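Local coordinates for protein Sqt1 (Chaetomium thermophilum, PDB 4ZOY) that probably serves as a dedicated chaperone in ribosome biogenesis, built as a WD40 propeller and capturing a newly made ribosomal protein while it is still being translated, at residues 108-113 against 139-144; 184-189 against 217-222; 263-268 against 334-339. All blocks are in the same frame, centred on the assembly; numbering follows the deposited sequence.

Interaction 1: residues 108-113 against 139-144; sequences GGMDGR and TEEINW
G109 O is gripped from opposite faces of its carbonyl plane by two backbone N-H groups. G112 N lies 2.9 Å from G109 O to close the type I turn G109-G112, and I142 N, from 139-144, reaches the same G109 O at 3.1 Å with a nearly straight N-H...O angle of 167°. G112, with positive phi, lies under the 139-141 backbone, its CA 3.3 Å from T139 O in a CA-H...O contact; a side chain here would clash with that carbonyl. One water joins G112 O to T139 N and OG1. I142 points into the turn, its CD1 3.4 Å from R113 O. E141 CG packs 3.2 Å from M110 O, and M110, bent at chi2 and chi3, lays CE 3.5 Å from E141 OE1. An alanine in place of E141, lacking CG, would probably open a gap beside M110 O and leave the M110 methyl less confined. D111 OD1 takes R113 N in an Asx turn, and the carboxylate also binds H88 and T89, as the turn aspartate of WD repeats does. The turn joins strands 104-109 and 114-120 of one blade and rests on the start of strand 142-147, an edge strand of the next.

Interaction 2: residues 184-189 against 217-222; sequences QSYFLH and YDVFGV
Two neighbouring blades of the WD40 propeller meet here through an offset tyrosine stack, Y186 ending the outermost strand of one blade and Y217 belonging to the Y-D pair that stands where WD repeats carry Trp-Asp. The rings lie 3.9 Å apart between centroids with planes at 11°, and the side chains run past each other in opposite directions. Y217 CD1 sits over the centre of the Y186 ring, whereas Y186 CD2 is offset toward the rim of Y217. The slide carries Y186 OH to 3.4 Å from Y217 CB, beside V219 CA; a water meets the same hydroxyl in the ring plane at 2.7 Å. L188 CD1 touches the Y217 edge at CE1, 4.1 Å away. Q184 bends at chi2 (-78°), and its NE2 donates to V219 O at 2.8 Å; the bond is almost straight (171°) and in the amide plane, but rises above the V219 carbonyl plane. A water links H189 N with Y217 OH, and both this hydroxyl and H189 NE2 bond T207 OG1, recalling the His-Ser/Thr-Trp network of WD repeats. Strand 180-186 pairs with 166-171; Y217 and V219 pack on strands 166-171 and 204-209, and L188 on 235-239.

Interaction 3: residues 263-268 against 334-339; sequences VVAVGG and LAFSPS
Apolar side-chain contact comes first: the CZ and CE2 side of the F336 ring meets V263 and A265, two residues apart on strand 263-268. V263 CG2 lies 3.8 Å from F336 CZ, the two side chains crossing at about a right angle, and A265 CB is 3.8 Å from F336 CE2. Both approach the ring obliquely. A265 CB also meets L334 CD1 at 4.1 Å, so this small residue touches both larger ones. The second kind is a methyl against backbone. In L334, chi2 of 166° sets CD1 anti to CA, extended to 3.3 Å from G267 N and 3.5 Å from V266 C. A CB on G267 would point at the same methyl and be tight against it, so the missing side chain suits the close approach. The strands run nearly antiparallel (158°) with axes 8.1 Å apart, wider than a pairing within one sheet, and the contact is made by side chains rather than main-chain bonding. L334 packs also on S254, A256 and A345, and F336 on L343. Strand 263-268 is the second strand of its sheet and 331-336 the first of the next: face-to-face packing of successive blades, as in a WD40 beta-propeller.

How the interactions relate
All three contacts join successive blades. Interactions 1 and 2 share the sheet of strands 142-147 to 180-186: interaction 1 engages one edge strand and interaction 2 the opposite edge, contact centres about 19 Å apart. Interaction 3 joins two further blades and lies across the chain's centre from interaction 1. Its centre is about 12 Å from the chain's; it is buried and carried by apolar side chains, without polar bonds between its segments. Interaction 2, also buried, its centre about 20 Å from the chain's, mixes aromatic stacking with a side-chain amide bond and waters. Interaction 1, partly buried, combines one backbone bond and a water bridge at a turn with packing of I142 and M110. None touches another.

Interaction 1: residues 108-113 against 139-144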
ATOM      1  N   GLY A 108       0.789  10.792  -8.478  1.00 15.09           N
ATOM      2  CA  GLY A 108       0.462  10.037  -9.668  1.00 15.77           C
ATOM      3  C   GLY A 108      -1.021  10.070  -9.916  1.00 17.84           C
ATOM      4  O   GLY A 108      -1.805   9.822  -9.007  1.00 17.31           O
ATOM      5  N   GLY A 109      -1.415  10.391 -11.141  1.00 17.37           N
ATOM      6  CA  GLY A 109      -2.824  10.591 -11.407  1.00 20.10           C
ATOM      7  C   GLY A 109      -3.490   9.629 -12.365  1.00 20.08           C
ATOM      8  O   GLY A 109      -2.839   8.861 -13.081  1.00 18.53           O
ATOM      9  N   MET A 110      -4.819   9.693 -12.380  1.00 18.97           N
ATOM     10  CA  MET A 110      -5.637   9.010 -13.365  1.00 18.36           C
ATOM     11  C   MET A 110      -5.466   9.660 -14.739  1.00 21.06           C
ATOM     12  O   MET A 110      -6.024   9.193 -15.729  1.00 25.16           O
ATOM     13  CB  MET A 110      -7.104   9.035 -12.933  1.00 18.89           C
ATOM     14  CG  MET A 110      -7.370   8.234 -11.666  1.00 22.97           C
ATOM     15  SD  MET A 110      -7.076   6.482 -11.951  1.00 38.51           S
ATOM     16  CE  MET A 110      -8.329   6.152 -13.185  1.00 31.05           C
ATOM     17  N   ASP A 111      -4.691  10.737 -14.777  1.00 24.51           N
ATOM     18  CA  ASP A 111      -4.285  11.368 -16.025  1.00 24.20           C
ATOM     19  C   ASP A 111      -2.947  10.817 -16.515  1.00 26.94           C
ATOM     20  O   ASP A 111      -2.453  11.216 -17.568  1.00 28.06           O
ATOM     21  CB  ASP A 111      -4.200  12.893 -15.864  1.00 24.45           C
ATOM     22  CG  ASP A 111      -3.341  13.333 -14.672  1.00 26.64           C
ATOM     23  OD1 ASP A 111      -2.684  12.490 -14.020  1.00 22.35           O
ATOM     24  OD2 ASP A 111      -3.309  14.549 -14.390  1.00 28.17           O
ATOM     25  N   GLY A 112      -2.358   9.905 -15.748  1.00 22.27           N
ATOM     26  CA  GLY A 112      -1.085   9.316 -16.122  1.00 20.94           C
ATOM     27  C   GLY A 112       0.112  10.180 -15.770  1.00 23.10           C
ATOM     28  O   GLY A 112       1.264   9.786 -15.983  1.00 20.41           O
ATOM     29  N   ARG A 113      -0.141  11.371 -15.234  1.00 20.26           N
ATOM     30  CA  ARG A 113       0.946  12.261 -14.862  1.00 21.59           C
ATOM     31  C   ARG A 113       1.620  11.820 -13.574  1.00 23.08           C
ATOM     32  O   ARG A 113       0.954  11.522 -12.578  1.00 21.06           O
ATOM     33  CB  ARG A 113       0.449  13.697 -14.700  1.00 25.12           C
ATOM     34  CG  ARG A 113      -0.131  14.308 -15.955  1.00 27.38           C
ATOM     35  CD  ARG A 113      -0.617  15.723 -15.678  1.00 30.15           C
ATOM     36  NE  ARG A 113      -1.735  16.085 -16.544  1.00 33.84           N
ATOM     37  CZ  ARG A 113      -1.596  16.672 -17.728  1.00 38.45           C
ATOM     38  NH1 ARG A 113      -0.386  16.962 -18.182  1.00 41.99           N
ATOM     39  NH2 ARG A 113      -2.662  16.965 -18.457  1.00 39.98           N
ATOM     40  N   THR A 139       2.309   6.807 -19.315  1.00 22.74           N
ATOM     41  CA  THR A 139       1.098   5.990 -19.383  1.00 24.89           C
ATOM     42  C   THR A 139      -0.140   6.872 -19.274  1.00 20.65           C
ATOM     43  O   THR A 139      -0.026   8.063 -18.999  1.00 23.71           O
ATOM     44  CB  THR A 139       1.050   4.929 -18.263  1.00 21.89           C
ATOM     45  OG1 THR A 139       0.721   5.552 -17.014  1.00 21.95           O
ATOM     46  CG2 THR A 139       2.394   4.212 -18.136  1.00 23.14           C
ATOM     47  N   GLU A 140      -1.315   6.280 -19.467  1.00 22.48           N
ATOM     48  CA  GLU A 140      -2.570   7.031 -19.403  1.00 24.47           C
ATOM     49  C   GLU A 140      -3.176   7.071 -17.999  1.00 25.63           C
ATOM     50  O   GLU A 140      -3.908   8.004 -17.666  1.00 26.73           O
ATOM     51  CB  GLU A 140      -3.591   6.450 -20.386  1.00 29.65           C
ATOM     52  CG  GLU A 140      -3.156   6.548 -21.843  1.00 32.87           C
ATOM     53  CD  GLU A 140      -4.205   6.046 -22.824  1.00 47.69           C
ATOM     54  OE1 GLU A 140      -5.098   5.271 -22.417  1.00 46.78           O
ATOM     55  OE2 GLU A 140      -4.134   6.435 -24.008  1.00 55.62           O
ATOM     56  N   GLU A 141      -2.883   6.063 -17.179  1.00 21.61           N
ATOM     57  CA  GLU A 141      -3.464   5.980 -15.830  1.00 19.51           C
ATOM     58  C   GLU A 141      -2.525   5.258 -14.870  1.00 18.43           C
ATOM     59  O   GLU A 141      -2.201   4.096 -15.091  1.00 20.07           O
ATOM     60  CB  GLU A 141      -4.814   5.251 -15.858  1.00 20.93           C
ATOM     61  CG  GLU A 141      -5.977   6.066 -16.413  1.00 27.44           C
ATOM     62  CD  GLU A 141      -7.267   5.267 -16.515  1.00 35.04           C
ATOM     63  OE1 GLU A 141      -7.376   4.197 -15.875  1.00 28.26           O
ATOM     64  OE2 GLU A 141      -8.184   5.724 -17.232  1.00 41.81           O
ATOM     65  N   ILE A 142      -2.113   5.936 -13.802  1.00 16.46           N
ATOM     66  CA  ILE A 142      -1.298   5.332 -12.745  1.00 17.04           C
ATOM     67  C   ILE A 142      -2.155   4.690 -11.656  1.00 20.10           C
ATOM     68  O   ILE A 142      -2.988   5.358 -11.048  1.00 21.40           O
ATOM     69  CB  ILE A 142      -0.383   6.373 -12.112  1.00 16.87           C
ATOM     70  CG1 ILE A 142       0.654   6.845 -13.142  1.00 19.21           C
ATOM     71  CG2 ILE A 142       0.320   5.788 -10.889  1.00 17.28           C
ATOM     72  CD1 ILE A 142       1.390   8.107 -12.751  1.00 16.51           C
ATOM     73  N   ASN A 143      -1.920   3.408 -11.388  1.00 16.72           N
ATOM     74  CA  ASN A 143      -2.716   2.663 -10.412  1.00 15.42           C
ATOM     75  C   ASN A 143      -2.112   2.613  -9.012  1.00 17.91           C
ATOM     76  O   ASN A 143      -2.845   2.534  -8.021  1.00 18.67           O
ATOM     77  CB  ASN A 143      -2.958   1.238 -10.910  1.00 15.55           C
ATOM     78  CG  ASN A 143      -3.922   1.200 -12.063  1.00 18.63           C
ATOM     79  OD1 ASN A 143      -4.702   2.134 -12.245  1.00 21.33           O
ATOM     80  ND2 ASN A 143      -3.886   0.127 -12.844  1.00 19.00           N
ATOM     81  N   TRP A 144      -0.782   2.654  -8.926  1.00 14.87           N
ATOM     82  CA  TRP A 144      -0.101   2.542  -7.642  1.00 13.79           C
ATOM     83  C   TRP A 144       1.348   2.993  -7.760  1.00 13.65           C
ATOM     84  O   TRP A 144       1.917   2.981  -8.851  1.00 14.16           O
ATOM     85  CB  TRP A 144      -0.158   1.093  -7.100  1.00 13.44           C
ATOM     86  CG  TRP A 144       0.398   0.052  -8.040  1.00 13.64           C
ATOM     87  CD1 TRP A 144      -0.313  -0.713  -8.925  1.00 14.43           C
ATOM     88  CD2 TRP A 144       1.780  -0.309  -8.219  1.00 12.67           C
ATOM     89  NE1 TRP A 144       0.534  -1.548  -9.621  1.00 13.55           N
ATOM     90  CE2 TRP A 144       1.821  -1.309  -9.215  1.00 13.62           C
ATOM     91  CE3 TRP A 144       2.979   0.097  -7.619  1.00 12.87           C
ATOM     92  CZ2 TRP A 144       3.018  -1.887  -9.639  1.00 12.99           C
ATOM     93  CZ3 TRP A 144       4.166  -0.483  -8.040  1.00 13.71           C
ATOM     94  CH2 TRP A 144       4.173  -1.462  -9.039  1.00 13.06           C
TER
HETATM   95  O   HOH W   1       2.553   7.584 -16.589  1.00 20.93           O

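Interaction 2: residues 184-189 against 217-222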
ATOM      1  N   GLN A 184      13.679   0.930 -15.515  1.00 16.00           N
ATOM      2  CA  GLN A 184      12.998  -0.132 -16.249  1.00 17.75           C
ATOM      3  C   GLN A 184      11.642   0.316 -16.746  1.00 17.21           C
ATOM      4  O   GLN A 184      10.993   1.157 -16.124  1.00 17.27           O
ATOM      5  CB  GLN A 184      12.784  -1.375 -15.373  1.00 19.57           C
ATOM      6  CG  GLN A 184      14.017  -1.987 -14.771  1.00 20.59           C
ATOM      7  CD  GLN A 184      14.820  -2.817 -15.751  1.00 19.54           C
ATOM      8  OE1 GLN A 184      14.446  -2.977 -16.912  1.00 21.51           O
ATOM      9  NE2 GLN A 184      15.925  -3.371 -15.272  1.00 19.64           N
ATOM     10  N   SER A 185      11.220  -0.262 -17.864  1.00 17.69           N
ATOM     11  CA  SER A 185       9.841  -0.152 -18.321  1.00 18.61           C
ATOM     12  C   SER A 185       9.432  -1.520 -18.841  1.00 23.49           C
ATOM     13  O   SER A 185       9.964  -2.003 -19.844  1.00 25.05           O
ATOM     14  CB  SER A 185       9.676   0.923 -19.399  1.00 22.30           C
ATOM     15  OG  SER A 185      10.409   0.591 -20.569  1.00 25.20           O
ATOM     16  N   TYR A 186       8.504  -2.153 -18.135  1.00 17.84           N
ATOM     17  CA  TYR A 186       8.077  -3.513 -18.438  1.00 17.85           C
ATOM     18  C   TYR A 186       6.675  -3.547 -19.009  1.00 18.31           C
ATOM     19  O   TYR A 186       5.803  -2.801 -18.555  1.00 18.19           O
ATOM     20  CB  TYR A 186       8.090  -4.378 -17.189  1.00 17.31           C
ATOM     21  CG  TYR A 186       9.411  -4.515 -16.486  1.00 16.36           C
ATOM     22  CD1 TYR A 186      10.445  -5.266 -17.040  1.00 17.20           C
ATOM     23  CD2 TYR A 186       9.613  -3.935 -15.239  1.00 16.51           C
ATOM     24  CE1 TYR A 186      11.652  -5.409 -16.379  1.00 19.16           C
ATOM     25  CE2 TYR A 186      10.807  -4.075 -14.574  1.00 17.12           C
ATOM     26  CZ  TYR A 186      11.823  -4.821 -15.145  1.00 17.20           C
ATOM     27  OH  TYR A 186      13.008  -4.964 -14.459  1.00 18.08           O
ATOM     28  N   PHE A 187       6.452  -4.431 -19.977  1.00 19.21           N
ATOM     29  CA  PHE A 187       5.170  -4.535 -20.658  1.00 18.23           C
ATOM     30  C   PHE A 187       4.723  -5.982 -20.756  1.00 22.16           C
ATOM     31  O   PHE A 187       4.306  -6.452 -21.816  1.00 26.69           O
ATOM     32  CB  PHE A 187       5.264  -3.904 -22.056  1.00 21.36           C
ATOM     33  CG  PHE A 187       5.761  -2.492 -22.032  1.00 18.91           C
ATOM     34  CD1 PHE A 187       4.888  -1.443 -21.794  1.00 25.05           C
ATOM     35  CD2 PHE A 187       7.103  -2.214 -22.219  1.00 22.83           C
ATOM     36  CE1 PHE A 187       5.346  -0.140 -21.751  1.00 25.88           C
ATOM     37  CE2 PHE A 187       7.566  -0.910 -22.180  1.00 27.52           C
ATOM     38  CZ  PHE A 187       6.685   0.125 -21.942  1.00 25.26           C
ATOM     39  N   LEU A 188       4.800  -6.689 -19.639  1.00 18.68           N
ATOM     40  CA  LEU A 188       4.485  -8.113 -19.618  1.00 20.30           C
ATOM     41  C   LEU A 188       3.017  -8.391 -19.295  1.00 21.17           C
ATOM     42  O   LEU A 188       2.415  -9.264 -19.917  1.00 21.92           O
ATOM     43  CB  LEU A 188       5.400  -8.845 -18.632  1.00 20.98           C
ATOM     44  CG  LEU A 188       6.885  -8.825 -19.014  1.00 21.40           C
ATOM     45  CD1 LEU A 188       7.711  -9.651 -18.052  1.00 23.85           C
ATOM     46  CD2 LEU A 188       7.084  -9.310 -20.441  1.00 25.51           C
ATOM     47  N   HIS A 189       2.436  -7.678 -18.327  1.00 18.66           N
ATOM     48  CA  HIS A 189       0.995  -7.804 -18.083  1.00 18.49           C
ATOM     49  C   HIS A 189       0.230  -7.359 -19.326  1.00 20.10           C
ATOM     50  O   HIS A 189       0.668  -6.440 -20.011  1.00 21.31           O
ATOM     51  CB  HIS A 189       0.528  -6.954 -16.901  1.00 17.13           C
ATOM     52  CG  HIS A 189       1.149  -7.307 -15.582  1.00 17.61           C
ATOM     53  ND1 HIS A 189       1.089  -8.565 -15.026  1.00 16.23           N
ATOM     54  CD2 HIS A 189       1.784  -6.527 -14.677  1.00 15.38           C
ATOM     55  CE1 HIS A 189       1.680  -8.551 -13.842  1.00 15.11           C
ATOM     56  NE2 HIS A 189       2.108  -7.324 -13.608  1.00 16.06           N
ATOM     57  N   TYR A 217      10.126  -8.794 -11.246  1.00 14.52           N
ATOM     58  CA  TYR A 217      11.184  -8.231 -12.085  1.00 15.32           C
ATOM     59  C   TYR A 217      12.514  -8.142 -11.385  1.00 15.12           C
ATOM     60  O   TYR A 217      12.605  -7.744 -10.224  1.00 15.35           O
ATOM     61  CB  TYR A 217      10.802  -6.834 -12.585  1.00 14.33           C
ATOM     62  CG  TYR A 217       9.394  -6.750 -13.109  1.00 15.46           C
ATOM     63  CD1 TYR A 217       9.059  -7.229 -14.371  1.00 17.27           C
ATOM     64  CD2 TYR A 217       8.396  -6.195 -12.326  1.00 16.10           C
ATOM     65  CE1 TYR A 217       7.750  -7.155 -14.832  1.00 16.63           C
ATOM     66  CE2 TYR A 217       7.101  -6.117 -12.772  1.00 16.32           C
ATOM     67  CZ  TYR A 217       6.780  -6.595 -14.023  1.00 15.10           C
ATOM     68  OH  TYR A 217       5.477  -6.514 -14.444  1.00 18.55           O
ATOM     69  N   ASP A 218      13.555  -8.506 -12.128  1.00 16.77           N
ATOM     70  CA  ASP A 218      14.945  -8.340 -11.714  1.00 15.87           C
ATOM     71  C   ASP A 218      15.407  -6.908 -11.979  1.00 15.20           C
ATOM     72  O   ASP A 218      16.124  -6.647 -12.950  1.00 16.45           O
ATOM     73  CB  ASP A 218      15.827  -9.336 -12.474  1.00 14.42           C
ATOM     74  CG  ASP A 218      17.293  -9.249 -12.094  1.00 15.82           C
ATOM     75  OD1 ASP A 218      17.603  -8.979 -10.921  1.00 15.84           O
ATOM     76  OD2 ASP A 218      18.136  -9.485 -12.991  1.00 16.96           O
ATOM     77  N   VAL A 219      14.988  -5.984 -11.119  1.00 14.62           N
ATOM     78  CA  VAL A 219      15.029  -4.566 -11.468  1.00 14.50           C
ATOM     79  C   VAL A 219      16.452  -4.041 -11.695  1.00 14.58           C
ATOM     80  O   VAL A 219      16.679  -3.205 -12.583  1.00 15.55           O
ATOM     81  CB  VAL A 219      14.331  -3.731 -10.379  1.00 15.34           C
ATOM     82  CG1 VAL A 219      14.551  -2.240 -10.603  1.00 15.87           C
ATOM     83  CG2 VAL A 219      12.836  -4.052 -10.387  1.00 16.73           C
ATOM     84  N   PHE A 220      17.402  -4.534 -10.911  1.00 14.56           N
ATOM     85  CA  PHE A 220      18.767  -4.017 -10.980  1.00 14.59           C
ATOM     86  C   PHE A 220      19.771  -5.006 -11.559  1.00 14.74           C
ATOM     87  O   PHE A 220      20.976  -4.785 -11.455  1.00 16.06           O
ATOM     88  CB  PHE A 220      19.204  -3.554  -9.594  1.00 15.81           C
ATOM     89  CG  PHE A 220      18.322  -2.472  -9.027  1.00 16.23           C
ATOM     90  CD1 PHE A 220      18.398  -1.170  -9.497  1.00 17.51           C
ATOM     91  CD2 PHE A 220      17.387  -2.770  -8.056  1.00 14.18           C
ATOM     92  CE1 PHE A 220      17.564  -0.179  -8.987  1.00 17.06           C
ATOM     93  CE2 PHE A 220      16.553  -1.785  -7.537  1.00 14.55           C
ATOM     94  CZ  PHE A 220      16.634  -0.490  -8.004  1.00 18.01           C
ATOM     95  N   GLY A 221      19.275  -6.083 -12.166  1.00 14.27           N
ATOM     96  CA  GLY A 221      20.122  -6.976 -12.948  1.00 15.51           C
ATOM     97  C   GLY A 221      20.880  -8.012 -12.138  1.00 16.14           C
ATOM     98  O   GLY A 221      21.688  -8.775 -12.691  1.00 16.87           O
ATOM     99  N   VAL A 222      20.652  -8.051 -10.828  1.00 15.00           N
ATOM    100  CA  VAL A 222      21.398  -8.961  -9.972  1.00 15.24           C
ATOM    101  C   VAL A 222      21.042 -10.414 -10.270  1.00 17.55           C
ATOM    102  O   VAL A 222      21.932 -11.273 -10.378  1.00 18.16           O
ATOM    103  CB  VAL A 222      21.155  -8.655  -8.490  1.00 17.97           C
ATOM    104  CG1 VAL A 222      21.815  -9.706  -7.603  1.00 18.03           C
ATOM    105  CG2 VAL A 222      21.689  -7.263  -8.157  1.00 17.64           C
TER
HETATM  106  O   HOH W   2      17.765  -5.797 -15.537  1.00 30.84           O
HETATM  107  O   HOH W   3      14.578  -6.909 -15.565  1.00 22.36           O
HETATM  108  O   HOH W   4       4.198  -5.563 -17.005  1.00 17.28           O

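Interaction 3: residues 263-268 against 334-339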
ATOM      1  N   VAL A 263       9.182 -15.707  -0.247  1.00 14.80           N
ATOM      2  CA  VAL A 263       7.956 -15.947  -1.002  1.00 15.29           C
ATOM      3  C   VAL A 263       7.219 -14.666  -1.314  1.00 14.73           C
ATOM      4  O   VAL A 263       7.392 -13.643  -0.646  1.00 14.66           O
ATOM      5  CB  VAL A 263       6.964 -16.903  -0.265  1.00 17.51           C
ATOM      6  CG1 VAL A 263       7.639 -18.228   0.092  1.00 18.22           C
ATOM      7  CG2 VAL A 263       6.412 -16.261   0.981  1.00 17.29           C
ATOM      8  N   VAL A 264       6.379 -14.760  -2.332  1.00 14.00           N
ATOM      9  CA  VAL A 264       5.429 -13.710  -2.646  1.00 13.71           C
ATOM     10  C   VAL A 264       4.019 -14.289  -2.530  1.00 15.69           C
ATOM     11  O   VAL A 264       3.776 -15.436  -2.922  1.00 15.56           O
ATOM     12  CB  VAL A 264       5.689 -13.114  -4.060  1.00 14.37           C
ATOM     13  CG1 VAL A 264       5.634 -14.192  -5.143  1.00 17.45           C
ATOM     14  CG2 VAL A 264       4.717 -11.982  -4.367  1.00 14.18           C
ATOM     15  N   ALA A 265       3.111 -13.505  -1.940  1.00 13.62           N
ATOM     16  CA  ALA A 265       1.685 -13.845  -1.892  1.00 13.22           C
ATOM     17  C   ALA A 265       0.938 -12.960  -2.860  1.00 14.70           C
ATOM     18  O   ALA A 265       1.170 -11.749  -2.898  1.00 15.02           O
ATOM     19  CB  ALA A 265       1.134 -13.668  -0.489  1.00 13.59           C
ATOM     20  N   VAL A 266       0.040 -13.558  -3.641  1.00 14.30           N
ATOM     21  CA  VAL A 266      -0.853 -12.786  -4.504  1.00 13.79           C
ATOM     22  C   VAL A 266      -2.285 -13.094  -4.104  1.00 14.96           C
ATOM     23  O   VAL A 266      -2.603 -14.202  -3.686  1.00 15.59           O
ATOM     24  CB  VAL A 266      -0.651 -13.067  -6.015  1.00 15.92           C
ATOM     25  CG1 VAL A 266       0.784 -12.751  -6.413  1.00 15.70           C
ATOM     26  CG2 VAL A 266      -0.985 -14.518  -6.369  1.00 16.17           C
ATOM     27  N   GLY A 267      -3.133 -12.082  -4.185  1.00 13.90           N
ATOM     28  CA  GLY A 267      -4.518 -12.225  -3.778  1.00 15.94           C
ATOM     29  C   GLY A 267      -5.414 -11.763  -4.895  1.00 15.37           C
ATOM     30  O   GLY A 267      -5.107 -10.810  -5.611  1.00 14.86           O
ATOM     31  N   GLY A 268      -6.532 -12.454  -5.072  1.00 15.11           N
ATOM     32  CA  GLY A 268      -7.393 -12.120  -6.181  1.00 15.75           C
ATOM     33  C   GLY A 268      -8.851 -12.456  -5.987  1.00 15.11           C
ATOM     34  O   GLY A 268      -9.340 -12.535  -4.871  1.00 16.46           O
ATOM     35  N   LEU A 334      -3.087  -7.613   1.265  1.00 13.12           N
ATOM     36  CA  LEU A 334      -2.271  -8.692   1.809  1.00 15.29           C
ATOM     37  C   LEU A 334      -1.110  -8.086   2.573  1.00 14.03           C
ATOM     38  O   LEU A 334      -0.487  -7.139   2.086  1.00 16.15           O
ATOM     39  CB  LEU A 334      -1.696  -9.582   0.695  1.00 17.39           C
ATOM     40  CG  LEU A 334      -2.604 -10.603   0.028  1.00 18.09           C
ATOM     41  CD1 LEU A 334      -1.948 -11.113  -1.262  1.00 17.90           C
ATOM     42  CD2 LEU A 334      -2.847 -11.729   1.000  1.00 17.27           C
ATOM     43  N   ALA A 335      -0.801  -8.640   3.738  1.00 14.11           N
ATOM     44  CA  ALA A 335       0.383  -8.201   4.475  1.00 13.70           C
ATOM     45  C   ALA A 335       1.003  -9.328   5.262  1.00 14.00           C
ATOM     46  O   ALA A 335       0.320 -10.044   6.000  1.00 14.00           O
ATOM     47  CB  ALA A 335       0.029  -7.054   5.402  1.00 15.56           C
ATOM     48  N   PHE A 336       2.308  -9.506   5.085  1.00 14.96           N
ATOM     49  CA  PHE A 336       3.086 -10.350   5.978  1.00 14.24           C
ATOM     50  C   PHE A 336       3.471  -9.572   7.227  1.00 14.79           C
ATOM     51  O   PHE A 336       3.869  -8.404   7.141  1.00 16.48           O
ATOM     52  CB  PHE A 336       4.365 -10.849   5.294  1.00 15.36           C
ATOM     53  CG  PHE A 336       4.140 -11.918   4.259  1.00 12.85           C
ATOM     54  CD1 PHE A 336       4.145 -13.260   4.615  1.00 13.15           C
ATOM     55  CD2 PHE A 336       3.949 -11.580   2.932  1.00 12.57           C
ATOM     56  CE1 PHE A 336       3.957 -14.252   3.654  1.00 13.58           C
ATOM     57  CE2 PHE A 336       3.760 -12.563   1.966  1.00 15.11           C
ATOM     58  CZ  PHE A 336       3.772 -13.900   2.332  1.00 14.97           C
ATOM     59  N   SER A 337       3.367 -10.208   8.382  1.00 13.13           N
ATOM     60  CA  SER A 337       3.893  -9.606   9.592  1.00 14.66           C
ATOM     61  C   SER A 337       5.399  -9.451   9.471  1.00 16.64           C
ATOM     62  O   SER A 337       6.074 -10.359   8.986  1.00 16.71           O
ATOM     63  CB  SER A 337       3.551 -10.451  10.811  1.00 16.98           C
ATOM     64  OG  SER A 337       4.236  -9.976  11.963  1.00 16.69           O
ATOM     65  N   PRO A 338       5.933  -8.315   9.931  1.00 16.60           N
ATOM     66  CA  PRO A 338       7.379  -8.107   9.853  1.00 18.03           C
ATOM     67  C   PRO A 338       8.157  -9.032  10.784  1.00 21.25           C
ATOM     68  O   PRO A 338       9.344  -9.242  10.524  1.00 21.73           O
ATOM     69  CB  PRO A 338       7.546  -6.640  10.275  1.00 19.72           C
ATOM     70  CG  PRO A 338       6.361  -6.356  11.133  1.00 22.85           C
ATOM     71  CD  PRO A 338       5.236  -7.161  10.521  1.00 17.96           C
ATOM     72  N   SER A 339       7.532  -9.577  11.825  1.00 18.18           N
ATOM     73  CA  SER A 339       8.291 -10.409  12.764  1.00 22.51           C
ATOM     74  C   SER A 339       7.549 -11.598  13.379  1.00 23.76           C
ATOM     75  O   SER A 339       8.139 -12.359  14.142  1.00 35.17           O
ATOM     76  CB  SER A 339       8.830  -9.536  13.894  1.00 27.26           C
ATOM     77  OG  SER A 339       7.768  -8.934  14.601  1.00 25.17           O
TER